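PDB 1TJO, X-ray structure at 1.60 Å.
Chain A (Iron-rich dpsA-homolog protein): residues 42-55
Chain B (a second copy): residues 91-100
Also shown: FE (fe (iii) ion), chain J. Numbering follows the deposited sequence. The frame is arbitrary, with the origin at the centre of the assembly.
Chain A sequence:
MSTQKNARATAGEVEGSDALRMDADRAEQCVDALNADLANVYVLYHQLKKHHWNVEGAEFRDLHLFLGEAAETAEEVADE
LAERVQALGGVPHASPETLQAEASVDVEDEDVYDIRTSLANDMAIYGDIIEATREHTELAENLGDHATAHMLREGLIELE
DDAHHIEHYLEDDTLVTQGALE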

# COMPACT_ATOMS: atom_id res chain seq x y z
N TYR A 42 0.69 14.43 29.38
CA TYR A 42 -0.51 13.63 29.53
C TYR A 42 -1.77 14.43 29.93
O TYR A 42 -2.86 14.12 29.49
N VAL A 43 -1.59 15.50 30.71
CA VAL A 43 -2.67 16.43 30.97
C VAL A 43 -3.10 17.12 29.66
O VAL A 43 -4.27 17.24 29.39
N LEU A 44 -2.13 17.51 28.83
CA LEU A 44 -2.39 18.10 27.53
C LEU A 44 -3.18 17.12 26.68
O LEU A 44 -4.20 17.47 26.10
N TYR A 45 -2.68 15.90 26.61
CA TYR A 45 -3.36 14.85 25.84
C TYR A 45 -4.84 14.76 26.25
O TYR A 45 -5.77 14.73 25.38
N HIS A 46 -5.08 14.68 27.56
CA HIS A 46 -6.46 14.50 28.02
C HIS A 46 -7.35 15.70 27.74
O HIS A 46 -8.54 15.55 27.43
N GLN A 47 -6.78 16.90 27.75
CA GLN A 47 -7.55 18.11 27.47
C GLN A 47 -7.80 18.29 25.96
O GLN A 47 -8.87 18.74 25.56
N LEU A 48 -6.84 17.85 25.15
CA LEU A 48 -7.02 17.85 23.70
C LEU A 48 -8.14 16.87 23.35
O LEU A 48 -8.99 17.16 22.51
N LYS A 49 -8.11 15.71 24.00
CA LYS A 49 -9.20 14.73 23.81
C LYS A 49 -10.54 15.33 24.18
O LYS A 49 -11.45 15.24 23.41
N LYS A 50 -10.63 15.99 25.33
CA LYS A 50 -11.86 16.66 25.72
C LYS A 50 -12.35 17.61 24.63
O LYS A 50 -13.51 17.62 24.27
N HIS A 51 -11.47 18.46 24.17
CA HIS A 51 -11.85 19.45 23.16
C HIS A 51 -12.24 18.83 21.82
O HIS A 51 -13.19 19.32 21.19
N HIS A 52 -11.49 17.80 21.38
CA HIS A 52 -11.85 16.93 20.25
C HIS A 52 -13.28 16.37 20.36
O HIS A 52 -14.06 16.46 19.46
N TRP A 53 -13.64 15.84 21.53
CA TRP A 53 -14.94 15.26 21.72
C TRP A 53 -16.05 16.30 21.66
O TRP A 53 -17.11 16.04 21.11
N ASN A 54 -15.81 17.48 22.22
CA ASN A 54 -16.88 18.39 22.54
C ASN A 54 -17.03 19.51 21.51
O ASN A 54 -18.05 20.18 21.50
N VAL A 55 -16.04 19.73 20.64
CA VAL A 55 -16.08 20.87 19.77
C VAL A 55 -17.33 20.84 18.88
O VAL A 55 -17.69 19.81 18.30
N VAL B 91 -21.72 15.09 28.78
CA VAL B 91 -20.36 15.57 28.89
C VAL B 91 -19.49 14.38 29.32
O VAL B 91 -19.64 13.86 30.45
N PRO B 92 -18.55 13.99 28.49
CA PRO B 92 -17.69 12.87 28.87
C PRO B 92 -16.69 13.33 29.97
O PRO B 92 -16.15 14.43 29.90
N HIS B 93 -16.40 12.44 30.93
CA HIS B 93 -15.33 12.67 31.90
C HIS B 93 -14.02 12.90 31.15
O HIS B 93 -13.71 12.15 30.21
N ALA B 94 -13.24 13.91 31.53
CA ALA B 94 -12.13 14.34 30.71
C ALA B 94 -10.77 14.39 31.47
O ALA B 94 -9.77 13.85 31.02
N SER B 95 -10.70 15.09 32.60
CA SER B 95 -9.38 15.30 33.19
C SER B 95 -8.91 13.96 33.84
O SER B 95 -9.70 13.09 34.15
N PRO B 96 -7.60 13.76 33.93
CA PRO B 96 -7.06 12.53 34.53
C PRO B 96 -7.59 12.29 35.94
O PRO B 96 -8.05 11.19 36.25
N GLU B 97 -7.60 13.33 36.77
CA GLU B 97 -8.11 13.17 38.12
C GLU B 97 -9.58 12.76 38.12
O GLU B 97 -9.99 11.93 38.92
N THR B 98 -10.39 13.35 37.24
CA THR B 98 -11.80 12.96 37.16
C THR B 98 -12.03 11.51 36.73
O THR B 98 -12.85 10.78 37.26
N LEU B 99 -11.28 11.08 35.73
CA LEU B 99 -11.37 9.73 35.24
C LEU B 99 -11.01 8.76 36.35
O LEU B 99 -11.74 7.81 36.55
N GLN B 100 -9.92 8.97 37.08
CA GLN B 100 -9.59 8.02 38.16
C GLN B 100 -10.61 8.07 39.31
O GLN B 100 -11.02 7.01 39.85

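Side-chain packing of helix 42-54 of chain A against residues 91-100 of chain B, where a loop leads into a helix at Pro B96. No direct hydrogen bond crosses; apolar contacts and two waters join the stretches. His A46 (chi1 m, -85°; chi2 -70°) points toward chain B and fits its ring between two residues: CD2 lies 3.7 Å from Pro B96 CG and CE1 3.6 Å from Leu B99 CD1; its CB sits 3.6 Å from Ala B94 O. Leu B99, in the m,t rotamer, points toward the helix and so brings CD1 to that ring. Val A43 (m) sets CG1 4.3 Å from Pro B96 CG. Lys A50 is all-trans; its extended chain runs past Ala B94, CD to CB 3.6 Å, while NZ is satisfied elsewhere in the structure. Trp A53 (chi1 m, chi2 -32°) sets CE3 3.7 Å from Pro B92 CG and presents its ring edge to Ala B94 CA (CZ3, 4.4 Å). Asn A54 (m) places OD1 3.5 Å from Pro B92 CD. Water 1 links His A46 O and ND1 with Ala B94 O, 2.6 Å from the last; water 2 accepts from Asn A54 ND2 (2.8 Å) and donates to Pro B92 O (2.6 Å). His A52 (t) lies out of reach of residues 91-100, and its NE2 binds FE at 2.2 Å.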

# COMPACT_ATOMS: atom_id res chain seq x y z
CB TYR A 42 -0.32 12.40 30.44
CG TYR A 42 -0.26 11.10 29.61
CD1 TYR A 42 0.73 10.18 29.83
CD2 TYR A 42 -1.25 10.79 28.69
CE1 TYR A 42 0.79 9.01 29.14
CE2 TYR A 42 -1.19 9.62 27.97
CZ TYR A 42 -0.17 8.73 28.20
OH TYR A 42 -0.09 7.54 27.48
CB VAL A 43 -2.38 17.46 32.10
CG1 VAL A 43 -2.29 16.74 33.45
CG2 VAL A 43 -1.17 18.18 31.86
CB LEU A 44 -1.07 18.50 26.84
CG LEU A 44 -1.26 18.97 25.39
CD1 LEU A 44 -2.09 20.25 25.35
CD2 LEU A 44 0.10 19.07 24.71
CB TYR A 45 -2.69 13.50 26.10
CG TYR A 45 -3.51 12.28 25.68
CD1 TYR A 45 -3.56 11.88 24.37
CD2 TYR A 45 -4.20 11.55 26.62
CE1 TYR A 45 -4.30 10.77 24.01
CE2 TYR A 45 -4.97 10.49 26.29
CZ TYR A 45 -4.99 10.06 24.99
OH TYR A 45 -5.76 8.96 24.66
CB HIS A 46 -6.49 14.12 29.49
CG HIS A 46 -6.32 12.66 29.70
ND1 HIS A 46 -7.29 11.75 29.33
CD2 HIS A 46 -5.27 11.92 30.18
CE1 HIS A 46 -6.85 10.53 29.60
NE2 HIS A 46 -5.64 10.60 30.10
CB GLN A 47 -6.85 19.32 28.01
CG GLN A 47 -7.76 20.54 27.98
CD GLN A 47 -7.42 21.57 29.05
OE1 GLN A 47 -7.67 21.34 30.24
NE2 GLN A 47 -6.85 22.70 28.64
CB LEU A 48 -5.73 17.46 22.99
CG LEU A 48 -4.62 18.49 23.03
CD1 LEU A 48 -3.34 17.95 22.47
CD2 LEU A 48 -4.96 19.78 22.30
CB LYS A 49 -8.97 13.46 24.62
CG LYS A 49 -7.88 12.51 24.08
CD LYS A 49 -8.11 12.13 22.68
CE LYS A 49 -9.13 11.11 22.50
NZ LYS A 49 -8.67 10.06 21.44
CB LYS A 50 -11.60 17.49 26.96
CG LYS A 50 -12.81 18.26 27.40
CD LYS A 50 -12.47 19.01 28.68
CE LYS A 50 -13.67 19.77 29.16
NZ LYS A 50 -13.42 20.67 30.34
CB HIS A 51 -10.77 20.51 23.05
CG HIS A 51 -10.59 21.27 24.33
ND1 HIS A 51 -9.46 22.01 24.61
CD2 HIS A 51 -11.40 21.38 25.41
CE1 HIS A 51 -9.59 22.54 25.82
NE2 HIS A 51 -10.76 22.18 26.32
CB HIS A 52 -10.78 15.85 20.16
CG HIS A 52 -11.10 14.65 19.34
ND1 HIS A 52 -11.00 14.64 17.97
CD2 HIS A 52 -11.38 13.38 19.71
CE1 HIS A 52 -11.21 13.41 17.52
NE2 HIS A 52 -11.47 12.63 18.55
CB TRP A 53 -15.00 14.55 23.07
CG TRP A 53 -14.07 13.36 23.23
CD1 TRP A 53 -13.63 12.45 22.25
CD2 TRP A 53 -13.47 12.92 24.44
NE1 TRP A 53 -12.78 11.54 22.81
CE2 TRP A 53 -12.68 11.79 24.15
CE3 TRP A 53 -13.52 13.37 25.74
CZ2 TRP A 53 -11.99 11.10 25.12
CZ3 TRP A 53 -12.83 12.68 26.70
CH2 TRP A 53 -12.07 11.59 26.39
CB ASN A 54 -16.66 18.99 23.93
CG ASN A 54 -16.93 18.01 25.06
OD1 ASN A 54 -17.98 17.40 25.10
ND2 ASN A 54 -15.99 17.83 25.95
CB VAL A 55 -14.77 21.07 18.91
CG1 VAL A 55 -14.50 19.87 18.01
CG2 VAL A 55 -14.82 22.39 18.16
CB VAL B 91 -20.27 16.70 29.93
CG1 VAL B 91 -18.85 17.14 30.10
CG2 VAL B 91 -21.09 17.89 29.46
CB PRO B 92 -17.02 12.47 27.54
CG PRO B 92 -17.07 13.71 26.71
CD PRO B 92 -18.27 14.50 27.11
CB HIS B 93 -15.17 11.42 32.78
CG HIS B 93 -16.37 11.08 33.61
ND1 HIS B 93 -17.13 12.03 34.25
CD2 HIS B 93 -16.93 9.88 33.90
CE1 HIS B 93 -18.10 11.43 34.91
NE2 HIS B 93 -18.02 10.13 34.70
CB ALA B 94 -12.45 15.66 30.09
CB SER B 95 -9.41 16.43 34.20
OG SER B 95 -9.99 16.02 35.42
CB PRO B 96 -5.52 12.74 34.49
CG PRO B 96 -5.32 13.69 33.40
CD PRO B 96 -6.55 14.60 33.35
CB GLU B 97 -7.96 14.46 38.95
CG GLU B 97 -9.11 14.74 39.95
CD GLU B 97 -9.48 16.19 39.95
OE1 GLU B 97 -10.08 16.61 38.94
OE2 GLU B 97 -9.10 16.93 40.90
CB THR B 98 -12.53 13.89 36.17
OG1 THR B 98 -12.56 15.23 36.66
CG2 THR B 98 -13.97 13.52 35.99
CB LEU B 99 -10.46 9.53 34.00
CG LEU B 99 -10.92 10.25 32.70
CD1 LEU B 99 -9.82 10.46 31.72
CD2 LEU B 99 -12.01 9.47 32.08
CB GLN B 100 -8.16 8.21 38.68
CG GLN B 100 -7.76 7.07 39.64
CD GLN B 100 -6.27 6.99 39.86
OE1 GLN B 100 -5.49 7.53 39.07
NE2 GLN B 100 -5.87 6.36 40.98
FE FE J . -12.13 10.54 18.47
O HOH W 1 -9.64 13.08 28.53
O HOH W 2 -15.80 16.55 28.47
O HOH W 3 -12.26 10.41 16.52
O HOH W 4 -9.94 9.90 18.11